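Local coordinates for protein UTP--glucose-1-phosphate uridylyltransferase (Acinetobacter baumannii, PDB 6IKX) that makes UDP-glucose and diphosphate from UTP and alpha-D-glucose 1-phosphate, and may play a role in stationary-phase survival, at residues Ile51-His56 with Val96-Val101; Leu167-Gly172 with Pro195-Ala200; Gln218-Thr223 with Thr234-Met239. The protein carries 1 engineered substitution. All coordinates share one frame; numbering follows the deposited sequence.

Contact 1. Residues Ile51-His56 with Val96-Val101; sequences IILVTH and VSVISV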
ATOM      1  N   ILE A  51     -10.733 -19.985   1.922  1.00 45.28           N
ATOM      2  CA  ILE A  51     -10.136 -19.197   3.038  1.00 39.90           C
ATOM      3  C   ILE A  51     -10.798 -17.823   3.006  1.00 40.94           C
ATOM      4  O   ILE A  51     -10.658 -17.115   2.009  1.00 50.51           O
ATOM      5  CB  ILE A  51      -8.602 -19.157   2.926  1.00 45.20           C
ATOM      6  CG1 ILE A  51      -8.001 -20.550   3.151  1.00 48.57           C
ATOM      7  CG2 ILE A  51      -7.991 -18.143   3.894  1.00 45.85           C
ATOM      8  CD1 ILE A  51      -8.381 -21.164   4.483  1.00 47.86           C
ATOM      9  N   ILE A  52     -11.590 -17.495   4.020  1.00 42.46           N
ATOM     10  CA  ILE A  52     -12.326 -16.200   4.083  1.00 38.57           C
ATOM     11  C   ILE A  52     -11.612 -15.314   5.099  1.00 39.53           C
ATOM     12  O   ILE A  52     -11.854 -15.518   6.305  1.00 42.87           O
ATOM     13  CB  ILE A  52     -13.806 -16.419   4.436  1.00 41.17           C
ATOM     14  CG1 ILE A  52     -14.420 -17.505   3.546  1.00 42.77           C
ATOM     15  CG2 ILE A  52     -14.582 -15.102   4.355  1.00 43.45           C
ATOM     16  CD1 ILE A  52     -15.840 -17.886   3.903  1.00 46.98           C
ATOM     17  N   LEU A  53     -10.717 -14.435   4.634  1.00 37.46           N
ATOM     18  CA  LEU A  53      -9.955 -13.485   5.503  1.00 38.30           C
ATOM     19  C   LEU A  53     -10.889 -12.310   5.862  1.00 41.97           C
ATOM     20  O   LEU A  53     -11.326 -11.625   4.931  1.00 37.98           O
ATOM     21  CB  LEU A  53      -8.738 -12.942   4.730  1.00 33.91           C
ATOM     22  CG  LEU A  53      -7.711 -13.951   4.244  1.00 32.76           C
ATOM     23  CD1 LEU A  53      -6.608 -13.266   3.478  1.00 40.19           C
ATOM     24  CD2 LEU A  53      -7.119 -14.735   5.379  1.00 34.56           C
ATOM     25  N   VAL A  54     -11.217 -12.078   7.130  1.00 42.57           N
ATOM     26  CA  VAL A  54     -11.925 -10.832   7.540  1.00 39.22           C
ATOM     27  C   VAL A  54     -10.829  -9.834   7.880  1.00 40.87           C
ATOM     28  O   VAL A  54     -10.097 -10.069   8.873  1.00 38.11           O
ATOM     29  CB  VAL A  54     -12.894 -11.058   8.717  1.00 39.42           C
ATOM     30  CG1 VAL A  54     -13.715  -9.827   9.016  1.00 38.17           C
ATOM     31  CG2 VAL A  54     -13.833 -12.203   8.429  1.00 43.61           C
ATOM     32  N   THR A  55     -10.679  -8.783   7.082  1.00 39.15           N
ATOM     33  CA  THR A  55      -9.407  -8.018   7.134  1.00 44.36           C
ATOM     34  C   THR A  55      -9.611  -6.510   7.368  1.00 40.67           C
ATOM     35  O   THR A  55     -10.724  -5.989   7.463  1.00 41.42           O
ATOM     36  CB  THR A  55      -8.538  -8.392   5.915  1.00 46.84           C
ATOM     37  OG1 THR A  55      -7.183  -8.088   6.259  1.00 48.06           O
ATOM     38  CG2 THR A  55      -8.949  -7.729   4.621  1.00 43.14           C
ATOM     39  N   HIS A  56      -8.492  -5.852   7.550  1.00 46.89           N
ATOM     40  CA  HIS A  56      -8.351  -4.399   7.768  1.00 41.92           C
ATOM     41  C   HIS A  56      -7.599  -3.840   6.568  1.00 40.90           C
ATOM     42  O   HIS A  56      -6.695  -4.572   6.032  1.00 38.33           O
ATOM     43  CB  HIS A  56      -7.632  -4.188   9.103  1.00 41.49           C
ATOM     44  CG  HIS A  56      -7.544  -2.778   9.553  1.00 43.84           C
ATOM     45  ND1 HIS A  56      -6.363  -2.066   9.490  1.00 50.50           N
ATOM     46  CD2 HIS A  56      -8.466  -1.956  10.079  1.00 45.88           C
ATOM     47  CE1 HIS A  56      -6.564  -0.853   9.962  1.00 48.31           C
ATOM     48  NE2 HIS A  56      -7.849  -0.763  10.331  1.00 45.86           N
ATOM     49  N   VAL A  96      -7.998 -24.232  -3.974  1.00 48.65           N
ATOM     50  CA  VAL A  96      -8.232 -23.397  -2.763  1.00 52.56           C
ATOM     51  C   VAL A  96      -8.291 -21.937  -3.214  1.00 52.38           C
ATOM     52  O   VAL A  96      -7.346 -21.472  -3.859  1.00 54.48           O
ATOM     53  CB  VAL A  96      -7.161 -23.623  -1.678  1.00 53.44           C
ATOM     54  CG1 VAL A  96      -7.240 -22.591  -0.555  1.00 49.84           C
ATOM     55  CG2 VAL A  96      -7.246 -25.029  -1.105  1.00 52.08           C
ATOM     56  N   SER A  97      -9.370 -21.243  -2.890  1.00 42.41           N
ATOM     57  CA  SER A  97      -9.504 -19.803  -3.191  1.00 45.69           C
ATOM     58  C   SER A  97      -9.297 -19.039  -1.877  1.00 45.55           C
ATOM     59  O   SER A  97      -9.652 -19.579  -0.832  1.00 44.83           O
ATOM     60  CB  SER A  97     -10.841 -19.545  -3.836  1.00 39.54           C
ATOM     61  OG  SER A  97     -11.849 -20.214  -3.102  1.00 50.46           O
ATOM     62  N   VAL A  98      -8.689 -17.858  -1.920  1.00 42.34           N
ATOM     63  CA  VAL A  98      -8.572 -16.953  -0.751  1.00 39.54           C
ATOM     64  C   VAL A  98      -9.425 -15.721  -1.018  1.00 38.63           C
ATOM     65  O   VAL A  98      -9.215 -15.116  -2.044  1.00 42.29           O
ATOM     66  CB  VAL A  98      -7.113 -16.570  -0.512  1.00 40.86           C
ATOM     67  CG1 VAL A  98      -7.015 -15.613   0.674  1.00 46.40           C
ATOM     68  CG2 VAL A  98      -6.271 -17.812  -0.296  1.00 36.67           C
ATOM     69  N   ILE A  99     -10.328 -15.382  -0.106  1.00 43.46           N
ATOM     70  CA  ILE A  99     -11.399 -14.350  -0.272  1.00 44.70           C
ATOM     71  C   ILE A  99     -11.214 -13.263   0.789  1.00 43.48           C
ATOM     72  O   ILE A  99     -10.873 -13.600   1.943  1.00 38.94           O
ATOM     73  CB  ILE A  99     -12.790 -14.971  -0.073  1.00 46.42           C
ATOM     74  CG1 ILE A  99     -13.026 -16.151  -1.013  1.00 60.33           C
ATOM     75  CG2 ILE A  99     -13.865 -13.908  -0.221  1.00 55.13           C
ATOM     76  CD1 ILE A  99     -12.782 -15.822  -2.471  1.00 62.62           C
ATOM     77  N   SER A 100     -11.537 -12.019   0.462  1.00 37.90           N
ATOM     78  CA  SER A 100     -11.412 -10.900   1.422  1.00 40.58           C
ATOM     79  C   SER A 100     -12.757 -10.226   1.645  1.00 39.75           C
ATOM     80  O   SER A 100     -13.482  -9.966   0.646  1.00 33.37           O
ATOM     81  CB  SER A 100     -10.408  -9.904   0.956  1.00 46.07           C
ATOM     82  OG  SER A 100      -9.154 -10.241   1.504  1.00 54.27           O
ATOM     83  N   VAL A 101     -13.020  -9.908   2.910  1.00 41.61           N
ATOM     84  CA  VAL A 101     -14.084  -8.951   3.301  1.00 43.80           C
ATOM     85  C   VAL A 101     -13.503  -8.132   4.442  1.00 37.00           C
ATOM     86  O   VAL A 101     -12.604  -8.623   5.163  1.00 36.39           O
ATOM     87  CB  VAL A 101     -15.391  -9.687   3.670  1.00 48.91           C
ATOM     88  CG1 VAL A 101     -15.236 -10.489   4.960  1.00 42.82           C
ATOM     89  CG2 VAL A 101     -16.566  -8.722   3.743  1.00 43.90           C
TER
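Ile51 and Val98, Ile52 and Ile99, Leu53 and Ser100, and Val54 and Val101 pair as neighbours on two parallel strands whose axes approach to 4.7 Å and whose directions differ by 25°. The tight part is the backbone ladder. Ile51 N donates to Ser97 O, and Ile51 O accepts from Ile99 N at 2.8 Å. Leu53 repeats the pattern, its N bonding Ile99 O and its O taking Val101 N, before Thr55 N closes the series on Val101 O at 2.7 Å. Three CA-H...O contacts accompany the ladder, the shortest from Val54 CA to Val101 O at 3.3 Å.

On the face of Leu53 and Val98, the closest apolar meeting is Leu53 CD1 with Val98 CG1 at 3.7 Å, the two side chains crossing obliquely; Leu53 CG, set beside its backbone N (chi1 -60°), lies 4.0 Å from the same Val98 CG1. On the other face, Val54 and Val101 stand side by side with CG2 and CG1 4.1 Å apart. Thr55 CG2 lies near Val101 O and Ser100 OG.

The looser edge is at Val96 and Ser97, where Ile51 CG1 meets Val96 CG1 at 4.3 Å; Ser97 and Val98 are partly exposed. Strand 97-102 also faces a second subunit: Ser100 makes backbone hydrogen bonds to it, and Ser100 packs on Ser100 of that subunit. Strand 4-8 pairs with the other side of Ile51-His56. Adjacent parallel strands joined by a largely helical connection form a beta-alpha-beta unit, characteristic of the Rossmann-like sheet in GT-A nucleotidyltransferases.

Contact 2. Residues Leu167-Gly172 with Pro195-Ala200; sequences LVDQYG and PPVGAA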
ATOM      1  N   LEU A 167      -3.101 -21.782  36.566  1.00 72.52           N
ATOM      2  CA  LEU A 167      -3.016 -20.818  35.421  1.00 69.86           C
ATOM      3  C   LEU A 167      -4.361 -20.718  34.674  1.00 69.97           C
ATOM      4  O   LEU A 167      -4.347 -20.278  33.521  1.00 78.12           O
ATOM      5  CB  LEU A 167      -1.909 -21.269  34.452  1.00 62.47           C
ATOM      6  N   VAL A 168      -5.486 -21.098  35.283  1.00 66.74           N
ATOM      7  CA  VAL A 168      -6.807 -21.165  34.585  1.00 62.19           C
ATOM      8  C   VAL A 168      -7.424 -19.770  34.494  1.00 62.04           C
ATOM      9  O   VAL A 168      -8.389 -19.611  33.716  1.00 60.29           O
ATOM     10  CB  VAL A 168      -7.797 -22.148  35.243  1.00 60.09           C
ATOM     11  CG1 VAL A 168      -7.240 -23.562  35.293  1.00 60.47           C
ATOM     12  CG2 VAL A 168      -8.234 -21.688  36.614  1.00 64.88           C
ATOM     13  N   ASP A 169      -6.903 -18.798  35.245  1.00 67.02           N
ATOM     14  CA  ASP A 169      -7.463 -17.419  35.291  1.00 71.06           C
ATOM     15  C   ASP A 169      -6.883 -16.604  34.126  1.00 71.06           C
ATOM     16  O   ASP A 169      -7.176 -15.400  34.056  1.00 72.45           O
ATOM     17  CB  ASP A 169      -7.243 -16.767  36.663  1.00 70.17           C
ATOM     18  CG  ASP A 169      -5.792 -16.663  37.108  1.00 74.64           C
ATOM     19  OD1 ASP A 169      -5.078 -17.710  37.116  1.00 75.00           O
ATOM     20  OD2 ASP A 169      -5.386 -15.542  37.460  1.00 69.25           O
ATOM     21  N   GLN A 170      -6.135 -17.251  33.224  1.00 69.04           N
ATOM     22  CA  GLN A 170      -5.578 -16.639  31.987  1.00 70.40           C
ATOM     23  C   GLN A 170      -6.460 -16.931  30.773  1.00 67.61           C
ATOM     24  O   GLN A 170      -6.126 -16.456  29.690  1.00 72.56           O
ATOM     25  CB  GLN A 170      -4.214 -17.230  31.627  1.00 79.48           C
ATOM     26  CG  GLN A 170      -3.316 -17.483  32.823  1.00 85.91           C
ATOM     27  CD  GLN A 170      -2.670 -16.203  33.259  1.00 83.06           C
ATOM     28  OE1 GLN A 170      -1.476 -16.170  33.523  1.00 99.18           O
ATOM     29  NE2 GLN A 170      -3.453 -15.135  33.287  1.00 76.34           N
ATOM     30  N   TYR A 171      -7.503 -17.740  30.911  1.00 64.19           N
ATOM     31  CA  TYR A 171      -8.168 -18.351  29.738  1.00 58.57           C
ATOM     32  C   TYR A 171      -9.676 -18.158  29.828  1.00 56.46           C
ATOM     33  O   TYR A 171     -10.187 -17.971  30.941  1.00 62.51           O
ATOM     34  CB  TYR A 171      -7.775 -19.826  29.637  1.00 56.97           C
ATOM     35  CG  TYR A 171      -6.296 -20.076  29.482  1.00 50.03           C
ATOM     36  CD1 TYR A 171      -5.662 -19.925  28.262  1.00 53.85           C
ATOM     37  CD2 TYR A 171      -5.528 -20.462  30.564  1.00 52.88           C
ATOM     38  CE1 TYR A 171      -4.303 -20.161  28.115  1.00 53.83           C
ATOM     39  CE2 TYR A 171      -4.166 -20.680  30.445  1.00 59.90           C
ATOM     40  CZ  TYR A 171      -3.551 -20.535  29.214  1.00 60.65           C
ATOM     41  OH  TYR A 171      -2.208 -20.763  29.112  1.00 68.33           O
ATOM     42  N   GLY A 172     -10.348 -18.132  28.673  1.00 53.32           N
ATOM     43  CA  GLY A 172     -11.736 -18.617  28.556  1.00 54.32           C
ATOM     44  C   GLY A 172     -11.740 -20.101  28.874  1.00 49.64           C
ATOM     45  O   GLY A 172     -10.858 -20.791  28.324  1.00 51.77           O
ATOM     46  N   PRO A 195     -11.699 -17.488  34.893  1.00 80.34           N
ATOM     47  CA  PRO A 195     -12.290 -17.780  36.190  1.00 80.90           C
ATOM     48  C   PRO A 195     -11.160 -17.751  37.221  1.00 78.95           C
ATOM     49  O   PRO A 195     -10.010 -18.057  36.886  1.00 74.93           O
ATOM     50  CB  PRO A 195     -12.915 -19.170  35.974  1.00 82.61           C
ATOM     51  CG  PRO A 195     -11.995 -19.821  34.961  1.00 79.76           C
ATOM     52  CD  PRO A 195     -11.549 -18.687  34.056  1.00 78.30           C
ATOM     53  N   PRO A 196     -11.442 -17.356  38.487  1.00 78.16           N
ATOM     54  CA  PRO A 196     -10.451 -17.431  39.567  1.00 69.55           C
ATOM     55  C   PRO A 196      -9.894 -18.836  39.839  1.00 62.00           C
ATOM     56  O   PRO A 196     -10.655 -19.780  39.854  1.00 64.10           O
ATOM     57  CB  PRO A 196     -11.220 -16.941  40.806  1.00 70.82           C
ATOM     58  CG  PRO A 196     -12.689 -17.041  40.419  1.00 72.19           C
ATOM     59  CD  PRO A 196     -12.720 -16.768  38.934  1.00 75.34           C
ATOM     60  N   VAL A 197      -8.590 -18.922  40.118  1.00 67.90           N
ATOM     61  CA  VAL A 197      -7.826 -20.200  40.273  1.00 69.22           C
ATOM     62  C   VAL A 197      -8.566 -21.124  41.243  1.00 67.71           C
ATOM     63  O   VAL A 197      -8.528 -22.331  41.033  1.00 73.28           O
ATOM     64  CB  VAL A 197      -6.370 -19.947  40.709  1.00 69.93           C
ATOM     65  CG1 VAL A 197      -5.707 -21.218  41.232  1.00 70.39           C
ATOM     66  CG2 VAL A 197      -5.553 -19.328  39.578  1.00 67.37           C
ATOM     67  N   GLY A 198      -9.254 -20.580  42.241  1.00 70.36           N
ATOM     68  CA  GLY A 198     -10.168 -21.390  43.062  1.00 75.79           C
ATOM     69  C   GLY A 198     -11.295 -22.046  42.253  1.00 78.57           C
ATOM     70  O   GLY A 198     -11.580 -23.222  42.526  1.00 77.64           O
ATOM     71  N   ALA A 199     -11.948 -21.327  41.323  1.00 76.43           N
ATOM     72  CA  ALA A 199     -13.379 -21.535  40.967  1.00 75.20           C
ATOM     73  C   ALA A 199     -13.591 -21.708  39.453  1.00 72.49           C
ATOM     74  O   ALA A 199     -14.546 -21.104  38.913  1.00 67.29           O
ATOM     75  CB  ALA A 199     -14.195 -20.383  41.518  1.00 69.72           C
ATOM     76  N   ALA A 200     -12.788 -22.556  38.801  1.00 73.72           N
ATOM     77  CA  ALA A 200     -12.874 -22.861  37.349  1.00 78.60           C
ATOM     78  C   ALA A 200     -13.749 -24.093  37.124  1.00 70.34           C
ATOM     79  O   ALA A 200     -13.566 -25.116  37.784  1.00 57.13           O
ATOM     80  CB  ALA A 200     -11.499 -23.060  36.746  1.00 79.17           C
TER
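Val168 and Ala200 meet through methyl groups, CG2 of the valine lying 3.5 Å from CB of the alanine. CG1 of Val168 is anti to the carbonyl carbon (chi1 -59°), which leaves CG2 between the backbone N and the carbonyl carbon, facing Ala200. CG2 also reaches the backbone of Val197, with CA 4.0 Å away. Ala200 points its CB at the other segment, and Val168 meets it mainly through CG2.

Beside this apolar pair, Pro195 turns the CD corner of its ring to two main-chain oxygens: CD lies 3.3 Å from Val168 O and 3.5 Å from Tyr171 O. In return, Asp169 CA lies 3.1 Å from Pro195 O, with 125° at the hydrogen. The side chains of Asp169 and Val197 pass at a slant, OD1 towards CG2, an approach too short to be taken at face value. No hydrogen bond joins the segments, so the evidence is of van der Waals fit and one bent CA-H...O contact.

Val197 belongs to the type I turn Pro196-Ala199, while Val168 and Pro195 both touch Ile173. Two irregular loops thus pack beside strand 172-175, at whose start stands Gly172, a residue of the site that holds UDP-glucose in other crystals of this protein.

Contact 3. Residues Gln218-Thr223 with Thr234-Met239; sequences QLLENT and TDAIAM. With SO4 (sulfate ion), chain D.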
ATOM      1  N   GLN A 218     -27.235 -15.222  12.344  1.00 57.85           N
ATOM      2  CA  GLN A 218     -28.497 -14.548  12.760  1.00 56.74           C
ATOM      3  C   GLN A 218     -28.474 -14.421  14.268  1.00 50.55           C
ATOM      4  O   GLN A 218     -28.987 -13.422  14.802  1.00 48.96           O
ATOM      5  CB  GLN A 218     -29.733 -15.325  12.326  1.00 59.39           C
ATOM      6  CG  GLN A 218     -30.193 -14.964  10.924  1.00 59.31           C
ATOM      7  CD  GLN A 218     -29.287 -15.579   9.889  1.00 66.97           C
ATOM      8  OE1 GLN A 218     -28.943 -16.754   9.988  1.00 61.86           O
ATOM      9  NE2 GLN A 218     -28.899 -14.782   8.899  1.00 70.57           N
ATOM     10  N   LEU A 219     -27.866 -15.402  14.914  1.00 44.03           N
ATOM     11  CA  LEU A 219     -27.575 -15.288  16.348  1.00 43.28           C
ATOM     12  C   LEU A 219     -26.664 -14.076  16.588  1.00 45.92           C
ATOM     13  O   LEU A 219     -27.004 -13.281  17.490  1.00 48.23           O
ATOM     14  CB  LEU A 219     -26.966 -16.599  16.836  1.00 45.92           C
ATOM     15  CG  LEU A 219     -27.899 -17.815  16.763  1.00 47.99           C
ATOM     16  CD1 LEU A 219     -27.269 -19.043  17.429  1.00 44.98           C
ATOM     17  CD2 LEU A 219     -29.243 -17.505  17.383  1.00 42.87           C
ATOM     18  N   LEU A 220     -25.562 -13.902  15.840  1.00 48.60           N
ATOM     19  CA  LEU A 220     -24.607 -12.756  16.045  1.00 46.69           C
ATOM     20  C   LEU A 220     -25.328 -11.422  15.779  1.00 50.33           C
ATOM     21  O   LEU A 220     -24.987 -10.444  16.442  1.00 54.84           O
ATOM     22  CB  LEU A 220     -23.361 -12.908  15.164  1.00 42.11           C
ATOM     23  CG  LEU A 220     -22.329 -13.936  15.647  1.00 43.01           C
ATOM     24  CD1 LEU A 220     -21.381 -14.299  14.539  1.00 44.52           C
ATOM     25  CD2 LEU A 220     -21.525 -13.434  16.836  1.00 44.95           C
ATOM     26  N   GLU A 221     -26.308 -11.386  14.867  1.00 47.66           N
ATOM     27  CA  GLU A 221     -27.099 -10.163  14.566  1.00 51.18           C
ATOM     28  C   GLU A 221     -28.009  -9.816  15.757  1.00 58.48           C
ATOM     29  O   GLU A 221     -28.606  -8.752  15.716  1.00 53.48           O
ATOM     30  CB  GLU A 221     -27.933 -10.345  13.292  1.00 50.19           C
ATOM     31  CG  GLU A 221     -27.121 -10.129  12.028  1.00 56.76           C
ATOM     32  CD  GLU A 221     -27.705 -10.567  10.691  1.00 53.37           C
ATOM     33  OE1 GLU A 221     -28.605 -11.422  10.666  1.00 65.09           O
ATOM     34  OE2 GLU A 221     -27.210 -10.071   9.656  1.00 62.11           O
ATOM     35  N   ASN A 222     -28.129 -10.677  16.778  1.00 71.03           N
ATOM     36  CA  ASN A 222     -29.148 -10.536  17.862  1.00 66.31           C
ATOM     37  C   ASN A 222     -28.509 -10.666  19.249  1.00 64.52           C
ATOM     38  O   ASN A 222     -29.250 -10.960  20.195  1.00 58.22           O
ATOM     39  CB  ASN A 222     -30.288 -11.534  17.648  1.00 65.41           C
ATOM     40  CG  ASN A 222     -31.212 -11.096  16.527  1.00 64.16           C
ATOM     41  OD1 ASN A 222     -32.060 -10.239  16.736  1.00 56.48           O
ATOM     42  ND2 ASN A 222     -31.028 -11.636  15.332  1.00 57.72           N
ATOM     43  N   THR A 223     -27.202 -10.412  19.380  1.00 66.79           N
ATOM     44  CA  THR A 223     -26.469 -10.513  20.671  1.00 73.19           C
ATOM     45  C   THR A 223     -26.613  -9.222  21.475  1.00 81.83           C
ATOM     46  O   THR A 223     -26.042  -8.197  21.104  1.00 86.35           O
ATOM     47  CB  THR A 223     -24.977 -10.802  20.487  1.00 62.56           C
ATOM     48  OG1 THR A 223     -24.404  -9.708  19.770  1.00 72.03           O
ATOM     49  CG2 THR A 223     -24.726 -12.107  19.775  1.00 64.72           C
ATOM     50  N   THR A 234     -19.100 -15.813  22.178  1.00 48.82           N
ATOM     51  CA  THR A 234     -19.388 -16.748  23.302  1.00 53.00           C
ATOM     52  C   THR A 234     -20.864 -16.717  23.691  1.00 53.32           C
ATOM     53  O   THR A 234     -21.359 -17.794  24.119  1.00 59.72           O
ATOM     54  CB  THR A 234     -18.558 -16.439  24.548  1.00 52.41           C
ATOM     55  OG1 THR A 234     -18.699 -15.044  24.806  1.00 59.61           O
ATOM     56  CG2 THR A 234     -17.100 -16.798  24.375  1.00 52.77           C
ATOM     57  N   ASP A 235     -21.539 -15.579  23.507  1.00 51.90           N
ATOM     58  CA  ASP A 235     -22.977 -15.466  23.849  1.00 65.82           C
ATOM     59  C   ASP A 235     -23.863 -15.590  22.595  1.00 64.31           C
ATOM     60  O   ASP A 235     -25.083 -15.838  22.756  1.00 66.64           O
ATOM     61  CB  ASP A 235     -23.237 -14.280  24.790  1.00 77.83           C
ATOM     62  CG  ASP A 235     -22.970 -12.910  24.221  1.00 79.14           C
ATOM     63  OD1 ASP A 235     -23.311 -12.703  23.043  1.00 92.48           O
ATOM     64  OD2 ASP A 235     -22.449 -12.064  24.982  1.00 76.94           O
ATOM     65  N   ALA A 236     -23.315 -15.525  21.389  1.00 58.46           N
ATOM     66  CA  ALA A 236     -24.004 -16.095  20.207  1.00 58.52           C
ATOM     67  C   ALA A 236     -24.068 -17.625  20.365  1.00 53.41           C
ATOM     68  O   ALA A 236     -25.105 -18.206  20.068  1.00 45.30           O
ATOM     69  CB  ALA A 236     -23.306 -15.695  18.938  1.00 57.12           C
ATOM     70  N   ILE A 237     -23.000 -18.241  20.873  1.00 46.17           N
ATOM     71  CA  ILE A 237     -22.923 -19.702  21.126  1.00 44.31           C
ATOM     72  C   ILE A 237     -23.842 -20.037  22.309  1.00 49.96           C
ATOM     73  O   ILE A 237     -24.672 -20.983  22.182  1.00 52.35           O
ATOM     74  CB  ILE A 237     -21.459 -20.098  21.332  1.00 43.70           C
ATOM     75  CG1 ILE A 237     -20.693 -19.968  20.013  1.00 45.90           C
ATOM     76  CG2 ILE A 237     -21.335 -21.489  21.935  1.00 43.60           C
ATOM     77  CD1 ILE A 237     -19.165 -19.991  20.149  1.00 44.01           C
ATOM     78  N   ALA A 238     -23.793 -19.258  23.388  1.00 46.69           N
ATOM     79  CA  ALA A 238     -24.817 -19.358  24.457  1.00 49.09           C
ATOM     80  C   ALA A 238     -26.209 -19.440  23.817  1.00 46.43           C
ATOM     81  O   ALA A 238     -26.932 -20.370  24.201  1.00 52.48           O
ATOM     82  CB  ALA A 238     -24.739 -18.232  25.463  1.00 43.37           C
ATOM     83  N   MET A 239     -26.567 -18.530  22.894  1.00 42.45           N
ATOM     84  CA  MET A 239     -27.930 -18.455  22.283  1.00 45.95           C
ATOM     85  C   MET A 239     -28.217 -19.723  21.456  1.00 46.81           C
ATOM     86  O   MET A 239     -29.389 -20.136  21.361  1.00 53.03           O
ATOM     87  CB  MET A 239     -28.097 -17.232  21.366  1.00 49.58           C
ATOM     88  CG  MET A 239     -28.290 -15.911  22.120  1.00 54.64           C
ATOM     89  SD  MET A 239     -27.738 -14.409  21.220  1.00 55.84           S
ATOM     90  CE  MET A 239     -29.135 -14.193  20.122  1.00 58.45           C
TER
HETATM   91  S   SO4 D 302     -16.001 -13.171  21.667  1.00141.27           S
HETATM   92  O1  SO4 D 302     -16.567 -12.742  20.415  1.00146.07           O
HETATM   93  O2  SO4 D 302     -15.120 -14.297  21.461  1.00128.84           O
HETATM   94  O3  SO4 D 302     -15.268 -12.076  22.248  1.00153.86           O
HETATM   95  O4  SO4 D 302     -17.061 -13.566  22.554  1.00164.89           O
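Met239 of helix 233-240 reaches across to Leu219 and Asn222, in a helix-against-turn junction of the GT-A nucleotidyltransferase domain: the other partner is helix 216-220 with the type I turn Leu220-Thr223. Its CB lies 4.2 Å from Leu219 CD2, the two side chains sliding past each other in opposite directions. CG leads on to SD, which sits 3.9 Å from Asn222 O and 4.1 Å from Thr223 CG2. A bend at chi3 (79°) sets CE over the turn, where it meets Asn222 O at 3.2 Å and Leu219 O at 3.5 Å, close to Asn222 CB as well. The methyl group thus ends among backbone carbonyls.

One turn earlier, Ala236 CB packs on Leu220 CD2 at 3.6 Å and on Thr223 CG2. Thr223 and Asp235 cross at about a right angle, the threonine's CB and CG2 touching OD1. Asn222 is braced in its own segment, ND2 donating to Gln218 O at 2.8 Å.

At the first turn of helix 233-240, away from the packing, a sulfate ion, probably from the crystallisation liquor, is held by Leu233 N and by two groups of Thr234 that share its O4: the hydroxyl OG1, and the backbone N at 3.1 Å in an almost straight bond of 176°.

Overall arrangement
The three contacts share one nucleotidyltransferase domain but no segment, and none touches another. Contact 1 is the buried one, nine of its eleven touching residues being buried, whereas contacts 2 and 3 are partly buried and lie farther from the chain's centre. Contacts 1 and 2 lie on opposite sides of that centre, their own centres about 34 Å apart; contacts 2 and 3 come nearest, to about 7 Å between atoms. Chemistry follows place: contact 1 joins strands by a ladder of backbone hydrogen bonds, while contacts 2 and 3 have none across their segments and rely on van der Waals fit, loop on loop in contact 2, and a helix and its following turn on a second helix in contact 3.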